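YkuI protein (Bacillus subtilis, PDB 2BAS) binds the second messenger cyclic di-GMP and, as an EAL-domain protein, probably acts as a phosphodiesterase that cleaves it. Local coordinates at residues 39-44 and 66-71; 92-97 and 130-135; 111-116 and 124-129; 165-170 and 192-197. One frame throughout, in Å; residues are numbered along the deposited sequence.

In the fold
From the N terminus, interaction 1 closes the first loop: strand 38-47 meets strand 67-70 across strand 53-64, which pairs with both. The chain then enters helix 82-100, where interaction 2 opens, to close on helix 124-135. Interaction 3 is nested inside that loop, joining strand 108-112 and the residues that follow it to the same helix 124-135. Interaction 4 follows in series, between the C-terminal end of helix 156-167 and the start of strand 195-199. None cross. Pro40 packs on Gln95 and Leu71 on Ile92, joining interactions 1 and 2; Ile93 links interactions 2 and 3 by touching Phe126, and Leu127 packs on Tyr165 and Tyr169 of interaction 4. All four lie in the EAL barrel.

Interaction 1: residues 39-44 and 66-71; sequences LPYYQA and SEIQSL
Ile68 faces Tyr41 and Leu39 from strand 67-70 and carries the contact with all three of its outer carbons. Its CG2, anti to the backbone N, lies over one face of the Tyr41 ring, 3.9 Å from Tyr41 CZ. The other branch starts beside the backbone N (chi1 -69°) and passes the phenol end of the ring, with Ile68 CG1 3.4 Å from Tyr41 OH. It then folds over so that Ile68 CD1 meets a methyl of the leucine, Leu39 CD2, at 3.9 Å. The Leu39 side chain runs at about a right angle to the isoleucine, whereas the Tyr41 side chain comes from the opposite direction and offers a ring face to CG2. No hydrogen bond joins the two segments, because strand 53-64 runs between them in the sheet of the EAL domain, a variant of the TIM barrel. Its Arg61 is paired by backbone bonds with Leu39, and the side chains of Tyr41 and Ile68 both touch Arg61, so the apolar contact bridges over the middle strand. Further along, Gln69 makes its backbone bond to Ile62 on that same strand. Leu71, just past the strand, turns inward and packs on Ile92 of helix 82-100.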
loop_
_atom_site.group_PDB
_atom_site.type_symbol
_atom_site.label_atom_id
_atom_site.label_comp_id
_atom_site.label_asym_id
_atom_site.label_seq_id
_atom_site.Cartn_x
_atom_site.Cartn_y
_atom_site.Cartn_z
ATOM N N LEU A 39 -6.274 -36.333 16.442
ATOM C CA LEU A 39 -5.889 -36.576 15.063
ATOM C C LEU A 39 -5.811 -35.287 14.236
ATOM O O LEU A 39 -6.470 -34.297 14.568
ATOM C CB LEU A 39 -6.867 -37.572 14.409
ATOM C CG LEU A 39 -8.313 -37.166 14.081
ATOM C CD1 LEU A 39 -9.014 -38.276 13.311
ATOM C CD2 LEU A 39 -9.125 -36.781 15.331
ATOM N N PRO A 40 -4.988 -35.292 13.166
ATOM C CA PRO A 40 -4.994 -34.175 12.229
ATOM C C PRO A 40 -6.103 -34.269 11.182
ATOM O O PRO A 40 -6.440 -35.356 10.726
ATOM C CB PRO A 40 -3.628 -34.287 11.547
ATOM C CG PRO A 40 -3.308 -35.739 11.579
ATOM C CD PRO A 40 -3.976 -36.306 12.803
ATOM N N TYR A 41 -6.680 -33.126 10.837
ATOM C CA TYR A 41 -7.530 -33.010 9.666
ATOM C C TYR A 41 -6.794 -32.141 8.661
ATOM O O TYR A 41 -5.737 -31.580 8.976
ATOM C CB TYR A 41 -8.868 -32.389 10.030
ATOM C CG TYR A 41 -10.004 -33.369 10.093
ATOM C CD1 TYR A 41 -9.845 -34.621 10.689
ATOM C CD2 TYR A 41 -11.254 -33.036 9.571
ATOM C CE1 TYR A 41 -10.904 -35.521 10.755
ATOM C CE2 TYR A 41 -12.323 -33.927 9.633
ATOM C CZ TYR A 41 -12.136 -35.166 10.225
ATOM O OH TYR A 41 -13.189 -36.049 10.285
ATOM N N TYR A 42 -7.342 -32.032 7.449
ATOM C CA TYR A 42 -6.689 -31.265 6.383
ATOM C C TYR A 42 -7.667 -30.439 5.548
ATOM O O TYR A 42 -8.815 -30.838 5.334
ATOM C CB TYR A 42 -5.905 -32.205 5.457
ATOM C CG TYR A 42 -5.026 -33.232 6.160
ATOM C CD1 TYR A 42 -5.532 -34.479 6.525
ATOM C CD2 TYR A 42 -3.687 -32.954 6.452
ATOM C CE1 TYR A 42 -4.728 -35.422 7.175
ATOM C CE2 TYR A 42 -2.883 -33.884 7.092
ATOM C CZ TYR A 42 -3.410 -35.117 7.450
ATOM O OH TYR A 42 -2.611 -36.037 8.083
ATOM N N GLN A 43 -7.202 -29.285 5.076
ATOM C CA GLN A 43 -7.972 -28.468 4.150
ATOM C C GLN A 43 -7.087 -28.077 2.978
ATOM O O GLN A 43 -6.016 -27.509 3.161
ATOM C CB GLN A 43 -8.564 -27.237 4.841
ATOM C CG GLN A 43 -9.625 -26.510 3.992
ATOM C CD GLN A 43 -10.316 -25.378 4.733
ATOM O OE1 GLN A 43 -9.792 -24.830 5.708
ATOM N NE2 GLN A 43 -11.501 -25.018 4.266
ATOM N N ALA A 44 -7.543 -28.394 1.772
ATOM C CA ALA A 44 -6.765 -28.153 0.560
ATOM C C ALA A 44 -6.621 -26.682 0.238
ATOM O O ALA A 44 -7.511 -25.867 0.529
ATOM C CB ALA A 44 -7.366 -28.897 -0.624
ATOM N N SER A 66 -17.924 -40.079 20.036
ATOM C CA SER A 66 -18.269 -40.410 18.641
ATOM C C SER A 66 -18.507 -39.220 17.698
ATOM O O SER A 66 -19.326 -39.300 16.786
ATOM C CB SER A 66 -19.445 -41.397 18.584
ATOM O OG SER A 66 -19.114 -42.603 19.245
ATOM N N GLU A 67 -17.776 -38.129 17.909
ATOM C CA GLU A 67 -17.887 -36.955 17.040
ATOM C C GLU A 67 -16.569 -36.154 16.957
ATOM O O GLU A 67 -15.893 -35.946 17.969
ATOM C CB GLU A 67 -19.058 -36.074 17.493
ATOM C CG GLU A 67 -19.589 -35.122 16.420
ATOM C CD GLU A 67 -21.022 -34.654 16.685
ATOM O OE1 GLU A 67 -21.680 -35.209 17.602
ATOM O OE2 GLU A 67 -21.490 -33.735 15.965
ATOM N N ILE A 68 -16.218 -35.726 15.744
ATOM C CA ILE A 68 -15.018 -34.927 15.491
ATOM C C ILE A 68 -15.226 -33.492 15.988
ATOM O O ILE A 68 -16.204 -32.841 15.625
ATOM C CB ILE A 68 -14.641 -34.946 13.969
ATOM C CG1 ILE A 68 -14.150 -36.337 13.531
ATOM C CG2 ILE A 68 -13.615 -33.861 13.620
ATOM C CD1 ILE A 68 -12.777 -36.763 14.092
ATOM N N GLN A 69 -14.305 -33.007 16.818
ATOM C CA GLN A 69 -14.408 -31.666 17.400
ATOM C C GLN A 69 -13.099 -30.867 17.288
ATOM O O GLN A 69 -12.004 -31.439 17.314
ATOM C CB GLN A 69 -14.868 -31.756 18.863
ATOM C CG GLN A 69 -16.364 -32.052 19.034
ATOM C CD GLN A 69 -16.765 -32.453 20.462
ATOM O OE1 GLN A 69 -16.057 -33.203 21.141
ATOM N NE2 GLN A 69 -17.924 -31.970 20.906
ATOM N N SER A 70 -13.223 -29.548 17.164
ATOM C CA SER A 70 -12.064 -28.659 17.079
ATOM C C SER A 70 -11.246 -28.610 18.358
ATOM O O SER A 70 -11.797 -28.646 19.456
ATOM C CB SER A 70 -12.489 -27.228 16.726
ATOM O OG SER A 70 -12.334 -26.953 15.346
ATOM N N LEU A 71 -9.930 -28.507 18.194
ATOM C CA LEU A 71 -9.010 -28.294 19.303
ATOM C C LEU A 71 -8.680 -26.797 19.476
ATOM O O LEU A 71 -7.898 -26.421 20.355
ATOM C CB LEU A 71 -7.734 -29.133 19.118
ATOM C CG LEU A 71 -7.880 -30.658 19.276
ATOM C CD1 LEU A 71 -6.624 -31.416 18.867
ATOM C CD2 LEU A 71 -8.286 -31.062 20.683
#

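Interaction 2: residues 92-97 and 130-135; sequences IIRQAL and LKEYEA
Leu97 lies over one face of the Tyr133 ring, joining helices 82-100 and 124-135, two outer helices of the barrel-like EAL domain with strand 108-112 and the short helix 115-118 between them in the chain. Over 92-97 and 130-135 the axes run in nearly the same direction, 18° apart, with a closest approach of 11.4 Å. Leu97 CB makes a CH-pi contact on the CD2 side, 3.9 Å from the ring centroid of Tyr133, and Leu97 CD1 lies over the CD1 side of that same face, 3.6 Å from Tyr133 CD1. Almost one turn earlier, Arg94, extended as far as NE, forms a salt bridge, Arg94 NH1 to Glu132 OE1 at 2.8 Å. The bond is bent, with an N-H...O angle of 146°; it uses the syn lone pair of OE1, which lies somewhat out of the guanidinium plane. Glu132 reaches it with CG anti to the backbone N (chi1 179°). The phenol end lies against the arginine stem, Tyr133 OH 3.6 Å from Arg94 CB. Around this first shell, Leu129 packs on Arg94, Leu97 touches Phe143 of strand 143-147, and Lys136 makes a cation-pi contact with Tyr133. Tyr133 OH is hydrogen-bonded to Asp98 OD1.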
loop_
_atom_site.group_PDB
_atom_site.type_symbol
_atom_site.label_atom_id
_atom_site.label_comp_id
_atom_site.label_asym_id
_atom_site.label_seq_id
_atom_site.Cartn_x
_atom_site.Cartn_y
_atom_site.Cartn_z
ATOM N N ILE A 92 -0.382 -34.168 16.994
ATOM C CA ILE A 92 -1.013 -33.829 15.722
ATOM C C ILE A 92 -0.012 -33.714 14.569
ATOM O O ILE A 92 -0.196 -34.360 13.540
ATOM C CB ILE A 92 -1.817 -32.521 15.820
ATOM C CG1 ILE A 92 -2.945 -32.661 16.837
ATOM C CG2 ILE A 92 -2.376 -32.114 14.451
ATOM C CD1 ILE A 92 -3.490 -31.307 17.280
ATOM N N ILE A 93 1.029 -32.893 14.745
ATOM C CA ILE A 93 2.042 -32.653 13.705
ATOM C C ILE A 93 2.683 -33.938 13.190
ATOM O O ILE A 93 2.758 -34.158 11.977
ATOM C CB ILE A 93 3.160 -31.696 14.185
ATOM C CG1 ILE A 93 2.575 -30.355 14.634
ATOM C CG2 ILE A 93 4.165 -31.445 13.071
ATOM C CD1 ILE A 93 3.526 -29.514 15.488
ATOM N N ARG A 94 3.140 -34.779 14.116
ATOM C CA ARG A 94 3.777 -36.047 13.769
ATOM C C ARG A 94 2.873 -36.987 12.971
ATOM O O ARG A 94 3.315 -37.584 11.988
ATOM C CB ARG A 94 4.318 -36.736 15.018
ATOM C CG ARG A 94 5.527 -36.035 15.597
ATOM C CD ARG A 94 5.937 -36.619 16.943
ATOM N NE ARG A 94 7.001 -35.803 17.518
ATOM C CZ ARG A 94 8.302 -35.967 17.280
ATOM N NH1 ARG A 94 8.736 -36.944 16.486
ATOM N NH2 ARG A 94 9.178 -35.144 17.847
ATOM N N GLN A 95 1.613 -37.113 13.374
ATOM C CA GLN A 95 0.671 -37.917 12.607
ATOM C C GLN A 95 0.525 -37.374 11.200
ATOM O O GLN A 95 0.468 -38.140 10.238
ATOM C CB GLN A 95 -0.699 -37.930 13.267
ATOM C CG GLN A 95 -0.794 -38.790 14.498
ATOM C CD GLN A 95 -2.179 -38.759 15.087
ATOM O OE1 GLN A 95 -3.158 -39.121 14.429
ATOM N NE2 GLN A 95 -2.273 -38.329 16.336
ATOM N N ALA A 96 0.469 -36.049 11.088
ATOM C CA ALA A 96 0.269 -35.403 9.810
ATOM C C ALA A 96 1.465 -35.574 8.886
ATOM O O ALA A 96 1.288 -35.897 7.710
ATOM C CB ALA A 96 -0.061 -33.938 9.997
ATOM N N LEU A 97 2.674 -35.357 9.400
ATOM C CA LEU A 97 3.866 -35.511 8.567
ATOM C C LEU A 97 4.036 -36.979 8.170
ATOM O O LEU A 97 4.608 -37.281 7.122
ATOM C CB LEU A 97 5.129 -34.950 9.236
ATOM C CG LEU A 97 5.187 -33.453 9.577
ATOM C CD1 LEU A 97 6.588 -33.038 9.976
ATOM C CD2 LEU A 97 4.702 -32.564 8.441
ATOM N N LEU A 130 11.303 -30.750 12.734
ATOM C CA LEU A 130 11.294 -30.639 11.277
ATOM C C LEU A 130 12.436 -31.426 10.634
ATOM O O LEU A 130 12.232 -32.110 9.629
ATOM C CB LEU A 130 11.317 -29.173 10.827
ATOM C CG LEU A 130 10.067 -28.321 11.092
ATOM C CD1 LEU A 130 10.277 -26.888 10.596
ATOM C CD2 LEU A 130 8.803 -28.919 10.469
ATOM N N LYS A 131 13.621 -31.340 11.235
ATOM C CA LYS A 131 14.823 -32.024 10.742
ATOM C C LYS A 131 14.717 -33.551 10.744
ATOM O O LYS A 131 15.346 -34.221 9.927
ATOM C CB LYS A 131 16.058 -31.571 11.533
ATOM C CG LYS A 131 16.544 -30.154 11.176
ATOM C CD LYS A 131 17.606 -29.660 12.155
ATOM C CE LYS A 131 18.286 -28.395 11.667
ATOM N NZ LYS A 131 19.173 -28.671 10.505
ATOM N N GLU A 132 13.919 -34.090 11.665
ATOM C CA GLU A 132 13.697 -35.536 11.767
ATOM C C GLU A 132 12.945 -36.054 10.539
ATOM O O GLU A 132 13.222 -37.149 10.043
ATOM C CB GLU A 132 12.915 -35.868 13.041
ATOM C CG GLU A 132 12.610 -37.351 13.231
ATOM C CD GLU A 132 11.473 -37.607 14.213
ATOM O OE1 GLU A 132 11.196 -36.727 15.064
ATOM O OE2 GLU A 132 10.855 -38.696 14.131
ATOM N N TYR A 133 11.988 -35.262 10.064
ATOM C CA TYR A 133 11.220 -35.626 8.883
ATOM C C TYR A 133 11.945 -35.249 7.603
ATOM O O TYR A 133 11.603 -35.735 6.523
ATOM C CB TYR A 133 9.797 -35.080 8.954
ATOM C CG TYR A 133 8.963 -35.852 9.954
ATOM C CD1 TYR A 133 8.914 -35.473 11.302
ATOM C CD2 TYR A 133 8.257 -36.992 9.563
ATOM C CE1 TYR A 133 8.159 -36.199 12.229
ATOM C CE2 TYR A 133 7.504 -37.726 10.481
ATOM C CZ TYR A 133 7.458 -37.326 11.810
ATOM O OH TYR A 133 6.707 -38.048 12.708
ATOM N N GLU A 134 12.962 -34.401 7.744
ATOM C CA GLU A 134 13.900 -34.107 6.663
ATOM C C GLU A 134 14.717 -35.382 6.446
ATOM O O GLU A 134 15.008 -35.762 5.312
ATOM C CB GLU A 134 14.809 -32.926 7.043
ATOM C CG GLU A 134 15.768 -32.433 5.940
ATOM C CD GLU A 134 16.913 -31.558 6.473
ATOM O OE1 GLU A 134 17.047 -31.416 7.709
ATOM O OE2 GLU A 134 17.688 -31.018 5.651
ATOM N N ALA A 135 15.049 -36.044 7.555
ATOM C CA ALA A 135 15.781 -37.306 7.553
ATOM C C ALA A 135 14.949 -38.460 6.988
ATOM O O ALA A 135 15.501 -39.438 6.489
ATOM C CB ALA A 135 16.266 -37.636 8.959
#

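Interaction 3: residues 111-116 and 124-129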
loop_
_atom_site.group_PDB
_atom_site.type_symbol
_atom_site.label_atom_id
_atom_site.label_comp_id
_atom_site.label_asym_id
_atom_site.label_seq_id
_atom_site.Cartn_x
_atom_site.Cartn_y
_atom_site.Cartn_z
HETATM N N MSE A 111 1.374 -25.184 8.319
HETATM C CA MSE A 111 1.209 -25.383 9.752
HETATM C C MSE A 111 1.148 -24.049 10.487
HETATM O O MSE A 111 2.113 -23.282 10.480
HETATM C CB MSE A 111 2.374 -26.191 10.305
HETATM C CG MSE A 111 2.500 -27.605 9.790
HETATM SE SE MSE A 111 4.273 -28.334 10.228
HETATM C CE MSE A 111 5.417 -26.918 9.384
ATOM N N ASN A 112 0.015 -23.787 11.125
ATOM C CA ASN A 112 -0.210 -22.554 11.887
ATOM C C ASN A 112 0.327 -22.704 13.297
ATOM O O ASN A 112 -0.259 -23.402 14.124
ATOM C CB ASN A 112 -1.704 -22.237 11.939
ATOM C CG ASN A 112 -2.000 -20.863 12.508
ATOM O OD1 ASN A 112 -1.097 -20.070 12.795
ATOM N ND2 ASN A 112 -3.288 -20.570 12.669
ATOM N N GLN A 113 1.437 -22.031 13.570
ATOM C CA GLN A 113 2.133 -22.199 14.834
ATOM C C GLN A 113 2.108 -20.938 15.659
ATOM O O GLN A 113 2.379 -19.858 15.155
ATOM C CB GLN A 113 3.569 -22.638 14.576
ATOM C CG GLN A 113 3.655 -24.046 14.035
ATOM C CD GLN A 113 3.562 -25.078 15.135
ATOM O OE1 GLN A 113 4.401 -25.107 16.037
ATOM N NE2 GLN A 113 2.548 -25.937 15.068
ATOM N N ASP A 114 1.767 -21.106 16.933
ATOM C CA ASP A 114 1.703 -20.025 17.910
ATOM C C ASP A 114 3.112 -19.482 18.173
ATOM O O ASP A 114 4.003 -20.220 18.584
ATOM C CB ASP A 114 1.070 -20.569 19.198
ATOM C CG ASP A 114 0.667 -19.480 20.189
ATOM O OD1 ASP A 114 0.992 -18.285 19.969
ATOM O OD2 ASP A 114 0.021 -19.842 21.208
ATOM N N ALA A 115 3.304 -18.196 17.908
ATOM C CA ALA A 115 4.601 -17.547 18.064
ATOM C C ALA A 115 5.137 -17.618 19.501
ATOM O O ALA A 115 6.336 -17.825 19.710
ATOM C CB ALA A 115 4.521 -16.112 17.604
ATOM N N ASN A 116 4.251 -17.446 20.483
ATOM C CA ASN A 116 4.641 -17.519 21.889
ATOM C C ASN A 116 5.129 -18.918 22.279
ATOM O O ASN A 116 6.157 -19.048 22.943
ATOM C CB ASN A 116 3.494 -17.082 22.811
ATOM C CG ASN A 116 2.914 -15.723 22.438
ATOM O OD1 ASN A 116 3.636 -14.726 22.305
ATOM N ND2 ASN A 116 1.592 -15.680 22.283
ATOM N N GLU A 124 14.091 -23.914 18.591
ATOM C CA GLU A 124 15.004 -25.052 18.563
ATOM C C GLU A 124 14.297 -26.416 18.421
ATOM O O GLU A 124 14.454 -27.087 17.396
ATOM C CB GLU A 124 15.890 -25.018 19.791
ATOM C CG GLU A 124 16.927 -26.115 19.859
ATOM C CD GLU A 124 17.719 -26.056 21.152
ATOM O OE1 GLU A 124 18.199 -24.952 21.501
ATOM O OE2 GLU A 124 17.852 -27.105 21.816
ATOM N N SER A 125 13.505 -26.808 19.419
ATOM C CA SER A 125 12.828 -28.111 19.380
ATOM C C SER A 125 11.931 -28.345 18.146
ATOM O O SER A 125 11.932 -29.447 17.589
ATOM C CB SER A 125 12.055 -28.384 20.679
ATOM O OG SER A 125 10.869 -27.608 20.757
ATOM N N PHE A 126 11.178 -27.331 17.718
ATOM C CA PHE A 126 10.306 -27.472 16.535
ATOM C C PHE A 126 11.106 -27.672 15.244
ATOM O O PHE A 126 10.726 -28.474 14.392
ATOM C CB PHE A 126 9.349 -26.283 16.399
ATOM C CG PHE A 126 8.330 -26.442 15.308
ATOM C CD1 PHE A 126 7.216 -27.256 15.488
ATOM C CD2 PHE A 126 8.473 -25.766 14.102
ATOM C CE1 PHE A 126 6.269 -27.403 14.481
ATOM C CE2 PHE A 126 7.524 -25.906 13.084
ATOM C CZ PHE A 126 6.424 -26.718 13.272
ATOM N N LEU A 127 12.205 -26.938 15.104
ATOM C CA LEU A 127 13.099 -27.127 13.972
ATOM C C LEU A 127 13.706 -28.532 14.058
ATOM O O LEU A 127 13.868 -29.203 13.034
ATOM C CB LEU A 127 14.184 -26.044 13.944
ATOM C CG LEU A 127 15.228 -26.031 12.817
ATOM C CD1 LEU A 127 14.598 -25.883 11.436
ATOM C CD2 LEU A 127 16.261 -24.935 13.050
ATOM N N GLU A 128 14.022 -28.965 15.285
ATOM C CA GLU A 128 14.502 -30.329 15.553
ATOM C C GLU A 128 13.458 -31.339 15.053
ATOM O O GLU A 128 13.804 -32.320 14.392
ATOM C CB GLU A 128 14.812 -30.556 17.053
ATOM C CG GLU A 128 16.092 -29.876 17.614
ATOM C CD GLU A 128 16.378 -30.196 19.110
ATOM O OE1 GLU A 128 15.440 -30.212 19.946
ATOM O OE2 GLU A 128 17.565 -30.417 19.460
ATOM N N LEU A 129 12.183 -31.080 15.352
ATOM C CA LEU A 129 11.089 -31.916 14.855
ATOM C C LEU A 129 11.050 -31.909 13.338
ATOM O O LEU A 129 10.795 -32.947 12.730
ATOM C CB LEU A 129 9.729 -31.474 15.411
ATOM C CG LEU A 129 8.467 -32.128 14.825
ATOM C CD1 LEU A 129 8.545 -33.654 14.865
ATOM C CD2 LEU A 129 7.240 -31.664 15.561
#
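Phe126 receives two side chains from strand 108-112 and the residues that follow it, one on its face and one at its rim. The first is an amide-ring stack. The Gln113 carboxamide lies almost parallel to the ring, the planes 13° apart, and is displaced toward the rim, so that Gln113 OE1 is 3.3 Å from Phe126 CE1. A bend at chi2 (-81°) turns the amide flat against the phenyl group. At the other end of the amide, NE2 is hydrogen-bonded to Asp89 OD2 of helix 82-100, which fixes the rotation of the group and satisfies its buried nitrogen.

The second is a Met-aromatic contact. The selenium of Met111, present as selenomethionine, sits at the edge of the Phe126 ring, SE 5.4 Å from its centroid. Its terminal methyl adds an apolar contact, Met111 CE to Phe126 CZ at 4.0 Å.

A capping bond belongs to the first segment alone: Asp114, at the N-cap of helix 115-118, accepts weakly from the backbone, Asn116 N to Asp114 OD1 at 3.4 Å.

The site is a buried piece of the helix-against-strand layer of the EAL barrel. Strand 108-112 is bonded to strand 143-147, whose Leu145 touches both Gln113 and Phe126, while Ile93 of helix 82-100 and Tyr166 of helix 156-167 pack around the same phenyl ring.

Interaction 4: residues 165-170 and 192-197; sequences YYRTYG and SPDLLK
Arg167 reaches out with its guanidinium over the Asp194 carboxylate, whose OD2 lies above one face of the group rather than in its plane. This is a beta-alpha barrel contact, made where helix 156-167 ends and strand 195-199 begins, at the barrel end opposite the C-terminal ends of the parallel strands. The ion pair is long, Arg167 NH2 to Asp194 OD2 at 3.9 Å, and with no N-H directed at the oxygen it amounts to charge attraction alone. The stronger partner of that oxygen is the backbone N of Ile173, at the start of the intervening strand 172-178. The same arginine nitrogen has Pro193 CA beside it, in the guanidinium plane, 3.8 Å from Arg167 NH2. It also comes close to Ser192 O, but at an angle too poor for a hydrogen bond. A bend at chi3 (-98°) turns the end of the arginine across Ser192 and Pro193, and the Arg167 side chain also touches Ile173.

The chain leaves the helix through a Schellman motif at Gly170, which has positive phi and is the last residue of a type I turn that starts at Arg167; Gly170 N is 2.8 Å from Arg167 O. Four residues apart in the chain, Tyr169 OH is hydrogen-bonded to Tyr165 OH at 2.7 Å. Tyr165 O accepts twice from one residue, from Thr168 N at 3.0 Å and, in the carbonyl plane, from Thr168 OG1 at 2.6 Å.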
loop_
_atom_site.group_PDB
_atom_site.type_symbol
_atom_site.label_atom_id
_atom_site.label_comp_id
_atom_site.label_asym_id
_atom_site.label_seq_id
_atom_site.Cartn_x
_atom_site.Cartn_y
_atom_site.Cartn_z
ATOM N N TYR A 165 16.403 -17.101 10.607
ATOM C CA TYR A 165 17.227 -18.302 10.760
ATOM C C TYR A 165 16.553 -19.519 10.133
ATOM O O TYR A 165 17.180 -20.283 9.402
ATOM C CB TYR A 165 17.519 -18.553 12.240
ATOM C CG TYR A 165 18.283 -19.827 12.531
ATOM C CD1 TYR A 165 19.662 -19.907 12.298
ATOM C CD2 TYR A 165 17.637 -20.947 13.068
ATOM C CE1 TYR A 165 20.375 -21.072 12.573
ATOM C CE2 TYR A 165 18.344 -22.117 13.347
ATOM C CZ TYR A 165 19.711 -22.170 13.094
ATOM O OH TYR A 165 20.418 -23.319 13.366
ATOM N N TYR A 166 15.269 -19.686 10.433
ATOM C CA TYR A 166 14.459 -20.740 9.848
ATOM C C TYR A 166 14.516 -20.707 8.328
ATOM O O TYR A 166 14.515 -21.757 7.681
ATOM C CB TYR A 166 13.016 -20.581 10.303
ATOM C CG TYR A 166 12.649 -21.374 11.525
ATOM C CD1 TYR A 166 11.404 -21.972 11.615
ATOM C CD2 TYR A 166 13.549 -21.548 12.580
ATOM C CE1 TYR A 166 11.049 -22.710 12.722
ATOM C CE2 TYR A 166 13.203 -22.293 13.701
ATOM C CZ TYR A 166 11.949 -22.869 13.758
ATOM O OH TYR A 166 11.562 -23.605 14.846
ATOM N N ARG A 167 14.568 -19.497 7.772
ATOM C CA ARG A 167 14.615 -19.296 6.324
ATOM C C ARG A 167 15.895 -19.868 5.691
ATOM O O ARG A 167 15.856 -20.339 4.552
ATOM C CB ARG A 167 14.416 -17.808 5.984
ATOM C CG ARG A 167 14.745 -17.393 4.553
ATOM C CD ARG A 167 14.730 -15.864 4.401
ATOM N NE ARG A 167 13.481 -15.325 3.845
ATOM C CZ ARG A 167 12.365 -15.086 4.531
ATOM N NH1 ARG A 167 12.287 -15.355 5.832
ATOM N NH2 ARG A 167 11.310 -14.586 3.903
ATOM N N THR A 168 17.004 -19.855 6.435
ATOM C CA THR A 168 18.296 -20.364 5.923
ATOM C C THR A 168 18.269 -21.868 5.595
ATOM O O THR A 168 19.175 -22.380 4.936
ATOM C CB THR A 168 19.498 -20.071 6.874
ATOM O OG1 THR A 168 19.353 -20.813 8.096
ATOM C CG2 THR A 168 19.637 -18.573 7.167
ATOM N N TYR A 169 17.226 -22.557 6.061
ATOM C CA TYR A 169 17.005 -23.966 5.744
ATOM C C TYR A 169 16.020 -24.158 4.582
ATOM O O TYR A 169 15.687 -25.292 4.228
ATOM C CB TYR A 169 16.510 -24.721 6.982
ATOM C CG TYR A 169 17.517 -24.803 8.107
ATOM C CD1 TYR A 169 17.435 -23.943 9.203
ATOM C CD2 TYR A 169 18.549 -25.742 8.078
ATOM C CE1 TYR A 169 18.359 -24.013 10.243
ATOM C CE2 TYR A 169 19.479 -25.819 9.111
ATOM C CZ TYR A 169 19.375 -24.954 10.191
ATOM O OH TYR A 169 20.286 -25.029 11.219
ATOM N N GLY A 170 15.555 -23.055 3.996
ATOM C CA GLY A 170 14.604 -23.110 2.887
ATOM C C GLY A 170 13.130 -23.104 3.282
ATOM O O GLY A 170 12.257 -23.077 2.415
ATOM N N SER A 192 9.735 -9.636 5.101
ATOM C CA SER A 192 9.727 -10.011 3.689
ATOM C C SER A 192 9.329 -11.482 3.555
ATOM O O SER A 192 10.104 -12.314 3.059
ATOM C CB SER A 192 11.122 -9.806 3.086
ATOM O OG SER A 192 11.243 -8.486 2.573
ATOM N N PRO A 193 8.108 -11.801 4.023
ATOM C CA PRO A 193 7.740 -13.211 4.069
ATOM C C PRO A 193 7.396 -13.731 2.681
ATOM O O PRO A 193 7.138 -12.950 1.771
ATOM C CB PRO A 193 6.512 -13.231 4.988
ATOM C CG PRO A 193 5.917 -11.841 4.864
ATOM C CD PRO A 193 7.020 -10.910 4.475
ATOM N N ASP A 194 7.407 -15.051 2.534
ATOM C CA ASP A 194 7.095 -15.707 1.272
ATOM C C ASP A 194 5.587 -15.685 0.978
ATOM O O ASP A 194 5.176 -15.789 -0.166
ATOM C CB ASP A 194 7.618 -17.143 1.323
ATOM C CG ASP A 194 9.103 -17.209 1.669
ATOM O OD1 ASP A 194 9.929 -16.694 0.886
ATOM O OD2 ASP A 194 9.452 -17.776 2.723
ATOM N N LEU A 195 4.770 -15.526 2.016
ATOM C CA LEU A 195 3.320 -15.565 1.867
ATOM C C LEU A 195 2.584 -14.634 2.827
ATOM O O LEU A 195 2.958 -14.497 3.990
ATOM C CB LEU A 195 2.816 -16.993 2.080
ATOM C CG LEU A 195 2.604 -17.901 0.876
ATOM C CD1 LEU A 195 3.378 -19.199 1.036
ATOM C CD2 LEU A 195 1.130 -18.184 0.679
ATOM N N LEU A 196 1.515 -14.026 2.327
ATOM C CA LEU A 196 0.625 -13.221 3.144
ATOM C C LEU A 196 -0.741 -13.875 3.110
ATOM O O LEU A 196 -1.296 -14.086 2.034
ATOM C CB LEU A 196 0.534 -11.796 2.583
ATOM C CG LEU A 196 1.790 -10.936 2.527
ATOM C CD1 LEU A 196 1.456 -9.584 1.903
ATOM C CD2 LEU A 196 2.403 -10.752 3.918
ATOM N N LYS A 197 -1.279 -14.225 4.273
ATOM C CA LYS A 197 -2.620 -14.817 4.340
ATOM C C LYS A 197 -3.650 -13.747 4.672
ATOM O O LYS A 197 -3.566 -13.087 5.715
ATOM C CB LYS A 197 -2.710 -15.935 5.371
ATOM C CG LYS A 197 -2.018 -17.224 4.993
ATOM C CD LYS A 197 -2.514 -18.426 5.835
ATOM C CE LYS A 197 -3.758 -19.103 5.226
ATOM N NZ LYS A 197 -4.008 -20.491 5.765
#